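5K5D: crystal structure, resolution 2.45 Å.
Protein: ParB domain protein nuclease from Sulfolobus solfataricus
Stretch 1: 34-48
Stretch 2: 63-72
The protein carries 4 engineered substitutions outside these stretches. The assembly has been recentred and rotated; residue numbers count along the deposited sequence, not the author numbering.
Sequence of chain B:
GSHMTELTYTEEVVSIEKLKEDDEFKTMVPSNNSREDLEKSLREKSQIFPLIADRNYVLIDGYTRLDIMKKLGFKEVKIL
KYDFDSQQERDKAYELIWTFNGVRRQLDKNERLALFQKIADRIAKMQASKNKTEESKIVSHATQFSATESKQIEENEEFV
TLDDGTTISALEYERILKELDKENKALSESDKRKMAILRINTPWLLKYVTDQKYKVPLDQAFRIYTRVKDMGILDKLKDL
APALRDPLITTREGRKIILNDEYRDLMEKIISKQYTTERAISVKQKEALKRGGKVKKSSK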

# COMPACT_ATOMS: atom_id res chain seq x y z
N SER B 34 -7.16 1.81 15.05
CA SER B 34 -6.49 0.91 15.98
C SER B 34 -5.84 1.64 17.16
O SER B 34 -5.23 1.01 18.02
CB SER B 34 -5.44 0.08 15.25
OG SER B 34 -4.34 0.87 14.84
N ARG B 35 -5.98 2.97 17.20
CA ARG B 35 -5.33 3.75 18.25
C ARG B 35 -5.76 3.34 19.66
O ARG B 35 -4.92 3.03 20.50
CB ARG B 35 -5.53 5.25 18.06
CG ARG B 35 -4.73 6.07 19.07
CD ARG B 35 -4.93 7.57 18.93
NE ARG B 35 -4.06 8.29 19.85
CZ ARG B 35 -2.89 8.83 19.51
NH1 ARG B 35 -2.45 8.74 18.26
NH2 ARG B 35 -2.16 9.47 20.42
N GLU B 36 -7.06 3.36 19.92
CA GLU B 36 -7.55 2.99 21.25
C GLU B 36 -7.15 1.55 21.57
O GLU B 36 -6.94 1.20 22.74
CB GLU B 36 -9.07 3.17 21.33
CG GLU B 36 -9.52 4.62 21.14
CD GLU B 36 -11.03 4.77 21.13
OE1 GLU B 36 -11.73 3.83 21.57
OE2 GLU B 36 -11.52 5.83 20.69
N ASP B 37 -7.03 0.73 20.54
CA ASP B 37 -6.60 -0.65 20.70
C ASP B 37 -5.23 -0.73 21.37
O ASP B 37 -5.11 -1.23 22.49
CB ASP B 37 -6.60 -1.38 19.36
CG ASP B 37 -7.94 -1.29 18.64
OD1 ASP B 37 -8.50 -0.18 18.55
OD2 ASP B 37 -8.43 -2.34 18.17
N LEU B 38 -4.19 -0.24 20.70
CA LEU B 38 -2.86 -0.27 21.29
C LEU B 38 -2.64 0.89 22.26
O LEU B 38 -1.50 1.23 22.61
CB LEU B 38 -1.74 -0.34 20.24
CG LEU B 38 -1.71 0.55 18.99
CD1 LEU B 38 -2.30 -0.17 17.78
CD2 LEU B 38 -2.39 1.89 19.22
N GLU B 39 -3.73 1.50 22.70
CA GLU B 39 -3.69 2.55 23.70
C GLU B 39 -3.90 1.94 25.08
O GLU B 39 -3.28 2.36 26.06
CB GLU B 39 -4.77 3.59 23.42
CG GLU B 39 -4.51 4.97 24.00
CD GLU B 39 -5.50 6.00 23.51
OE1 GLU B 39 -5.09 6.92 22.77
OE2 GLU B 39 -6.70 5.89 23.86
N LYS B 40 -4.77 0.94 25.16
CA LYS B 40 -5.03 0.25 26.41
C LYS B 40 -3.97 -0.82 26.64
O LYS B 40 -3.61 -1.11 27.78
CB LYS B 40 -6.42 -0.38 26.42
CG LYS B 40 -6.56 -1.61 25.54
CD LYS B 40 -7.12 -2.78 26.32
CE LYS B 40 -8.53 -2.49 26.82
NZ LYS B 40 -9.13 -3.67 27.49
N SER B 41 -3.48 -1.41 25.56
CA SER B 41 -2.40 -2.38 25.63
C SER B 41 -1.23 -1.78 26.39
O SER B 41 -0.72 -2.38 27.34
CB SER B 41 -1.93 -2.77 24.22
OG SER B 41 -3.04 -3.09 23.39
N LEU B 42 -0.83 -0.58 25.99
CA LEU B 42 0.26 0.13 26.64
C LEU B 42 -0.15 0.66 28.02
O LEU B 42 0.69 0.83 28.90
CB LEU B 42 0.75 1.29 25.76
CG LEU B 42 1.40 0.89 24.43
CD1 LEU B 42 1.55 2.10 23.51
CD2 LEU B 42 2.74 0.21 24.66
N ARG B 43 -1.44 0.90 28.19
CA ARG B 43 -1.98 1.40 29.45
C ARG B 43 -1.87 0.34 30.54
O ARG B 43 -1.27 0.57 31.59
CB ARG B 43 -3.44 1.80 29.26
CG ARG B 43 -3.96 2.81 30.27
CD ARG B 43 -5.47 3.00 30.10
NE ARG B 43 -5.86 3.08 28.70
CZ ARG B 43 -5.93 4.22 28.00
NH1 ARG B 43 -5.64 5.37 28.58
NH2 ARG B 43 -6.30 4.19 26.73
N GLU B 44 -2.45 -0.83 30.26
CA GLU B 44 -2.49 -1.92 31.22
C GLU B 44 -1.14 -2.58 31.44
O GLU B 44 -0.58 -2.54 32.54
CB GLU B 44 -3.49 -2.99 30.75
CG GLU B 44 -4.92 -2.52 30.65
CD GLU B 44 -5.88 -3.64 30.30
OE1 GLU B 44 -6.11 -3.88 29.09
OE2 GLU B 44 -6.39 -4.30 31.23
N LYS B 45 -0.61 -3.20 30.39
CA LYS B 45 0.57 -4.05 30.50
C LYS B 45 1.82 -3.43 29.89
O LYS B 45 2.79 -4.13 29.60
CB LYS B 45 0.30 -5.42 29.88
CG LYS B 45 -0.68 -5.37 28.73
CD LYS B 45 -1.05 -6.77 28.27
CE LYS B 45 -2.16 -6.74 27.24
NZ LYS B 45 -1.81 -5.85 26.10
N SER B 46 1.80 -2.11 29.71
CA SER B 46 2.94 -1.40 29.16
C SER B 46 3.31 -1.95 27.78
O SER B 46 2.46 -2.46 27.05
CB SER B 46 4.15 -1.51 30.09
OG SER B 46 3.83 -1.04 31.39
N GLN B 47 4.59 -1.85 27.45
CA GLN B 47 5.09 -2.28 26.14
C GLN B 47 5.23 -3.79 26.03
O GLN B 47 6.16 -4.37 26.59
CB GLN B 47 6.43 -1.62 25.85
CG GLN B 47 6.38 -0.59 24.75
CD GLN B 47 7.75 -0.27 24.19
OE1 GLN B 47 8.64 0.20 24.92
NE2 GLN B 47 7.94 -0.52 22.90
N ILE B 48 4.31 -4.41 25.30
CA ILE B 48 4.40 -5.84 25.02
C ILE B 48 5.41 -6.07 23.90
O ILE B 48 6.26 -6.96 23.98
CB ILE B 48 3.04 -6.42 24.61
CG1 ILE B 48 2.03 -6.26 25.75
CG2 ILE B 48 3.18 -7.89 24.24
CD1 ILE B 48 2.35 -7.09 26.98
N TYR B 63 4.80 4.63 15.07
CA TYR B 63 4.60 6.05 15.29
C TYR B 63 3.42 6.37 16.21
O TYR B 63 3.51 7.24 17.07
CB TYR B 63 4.49 6.80 13.96
CG TYR B 63 5.84 7.02 13.32
CD1 TYR B 63 6.42 6.05 12.51
CD2 TYR B 63 6.55 8.19 13.56
CE1 TYR B 63 7.67 6.24 11.95
CE2 TYR B 63 7.79 8.39 12.99
CZ TYR B 63 8.35 7.42 12.19
OH TYR B 63 9.59 7.63 11.63
N THR B 64 2.32 5.67 16.03
CA THR B 64 1.18 5.86 16.92
C THR B 64 1.56 5.42 18.33
O THR B 64 1.43 6.19 19.28
CB THR B 64 -0.07 5.12 16.41
OG1 THR B 64 -0.46 5.68 15.15
CG2 THR B 64 -1.22 5.27 17.40
N ARG B 65 2.05 4.19 18.46
CA ARG B 65 2.50 3.67 19.75
C ARG B 65 3.44 4.63 20.48
O ARG B 65 3.29 4.85 21.68
CB ARG B 65 3.17 2.31 19.57
CG ARG B 65 2.21 1.20 19.16
CD ARG B 65 2.95 -0.10 18.89
NE ARG B 65 3.69 -0.06 17.64
CZ ARG B 65 4.42 -1.06 17.17
NH1 ARG B 65 4.53 -2.19 17.86
NH2 ARG B 65 5.06 -0.93 16.01
N LEU B 66 4.42 5.18 19.77
CA LEU B 66 5.34 6.12 20.38
C LEU B 66 4.60 7.36 20.87
O LEU B 66 4.87 7.87 21.96
CB LEU B 66 6.45 6.54 19.41
CG LEU B 66 7.43 7.54 20.01
CD1 LEU B 66 8.18 6.93 21.19
CD2 LEU B 66 8.42 8.07 18.98
N ASP B 67 3.66 7.84 20.06
CA ASP B 67 2.89 9.04 20.41
C ASP B 67 2.06 8.82 21.67
O ASP B 67 2.01 9.67 22.56
CB ASP B 67 1.99 9.46 19.24
CG ASP B 67 1.22 10.73 19.54
OD1 ASP B 67 1.79 11.83 19.40
OD2 ASP B 67 0.03 10.63 19.93
N ILE B 68 1.42 7.66 21.75
CA ILE B 68 0.65 7.28 22.92
C ILE B 68 1.53 7.24 24.17
O ILE B 68 1.18 7.81 25.21
CB ILE B 68 -0.03 5.92 22.72
CG1 ILE B 68 -0.93 5.97 21.48
CG2 ILE B 68 -0.81 5.52 23.96
CD1 ILE B 68 -1.55 4.65 21.11
N MSE B 69 2.68 6.58 24.07
CA MSE B 69 3.58 6.42 25.20
C MSE B 69 4.14 7.76 25.67
O MSE B 69 4.38 7.96 26.86
CB MSE B 69 4.74 5.49 24.83
CG MSE B 69 4.33 4.05 24.63
SE MSE B 69 5.88 2.91 24.39
CE MSE B 69 6.45 3.57 22.65
N LYS B 70 4.35 8.66 24.72
CA LYS B 70 4.81 10.00 25.02
C LYS B 70 3.77 10.70 25.89
O LYS B 70 4.11 11.37 26.87
CB LYS B 70 5.03 10.79 23.73
CG LYS B 70 6.29 11.64 23.72
CD LYS B 70 7.51 10.83 23.32
CE LYS B 70 7.56 10.61 21.81
NZ LYS B 70 7.94 11.84 21.07
N LYS B 71 2.50 10.53 25.53
CA LYS B 71 1.39 11.15 26.26
C LYS B 71 1.07 10.43 27.58
O LYS B 71 0.51 11.03 28.49
CB LYS B 71 0.15 11.24 25.38
CG LYS B 71 0.28 12.24 24.24
CD LYS B 71 -0.79 12.04 23.19
CE LYS B 71 -0.62 13.02 22.05
NZ LYS B 71 -1.72 12.90 21.04
N LEU B 72 1.43 9.16 27.67
CA LEU B 72 1.16 8.39 28.87
C LEU B 72 2.30 8.49 29.89
O LEU B 72 2.34 7.74 30.87
CB LEU B 72 0.88 6.92 28.53
CG LEU B 72 -0.59 6.57 28.26
CD1 LEU B 72 -1.19 7.54 27.25
CD2 LEU B 72 -0.73 5.14 27.77

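What joins the two stretches by a polar bond? Just one hydrogen bond crosses between them, and it is also a salt bridge: R35 NH2 donates to D67 OD2 over 2.5 Å, with an N-H...acceptor angle of 172°. The nearly straight line and short distance mark a strong, charge-assisted bond. R35 reaches it with chi1, chi2 and chi3 all t; its CA-to-CB bond points sideways, and the extended chain carries the guanidinium to D67. The carboxylate oxygen lies at the edge of the guanidinium, near its plane, where the N-H groups point, while I68 CG1 sits over one face, 3.9 Å from R35 NH2.

How is the charge around this bond shared out? D67 OD2 accepts a second proton from its own helix, since K71 NZ donates to it at 3.1 Å, one turn further on. One carboxylate oxygen therefore serves two cations, and that brings like charges together: R35 NH2 and K71 NZ are 3.5 Å apart, with the acidic oxygen close to both. R35 is engaged a second time, because R35 NE makes a weak hydrogen bond, within a salt bridge, to E39 OE1 at 3.4 Å. The second oxygen of E39 is used too: R43 NH2 gives a weak bond to E39 OE2, also at 3.4 Å and also part of a salt bridge. A chain of alternating charges thus runs from K71 through D67, R35 and E39 to R43.

What fills the space between the helices? Their axes approach to 9.8 Å at 48° between N-to-C directions, and aliphatic side chains occupy the gap. I68, buried and directed toward stretch 1, is central: its CD1 lies 3.4 Å from L38 CD2, a tight apolar contact, and its CG2 is 3.7 Å from E39 CG. E39 thus packs through its aliphatic part while its carboxylate serves the arginines. Further along, L42 CD1 comes within 3.6 Å of M69 CG, and L72 CD2 lies 4.1 Å from E39 O.

Do the remaining polar groups depend on this contact? Mostly they are satisfied in other ways. T64 meets R35 through its methyl, with CG2 3.8 Å from R35 NH1, while its OG1 is hydrogen-bonded elsewhere in the structure. Q47 likewise offers carbon, its CG 3.6 Å from SE of the selenomethionine M69, and both ends of its amide bond outside the two stretches. R65 O, 3.7 Å from L42 CD1, already accepts from M69 N at 3.0 Å within its helix.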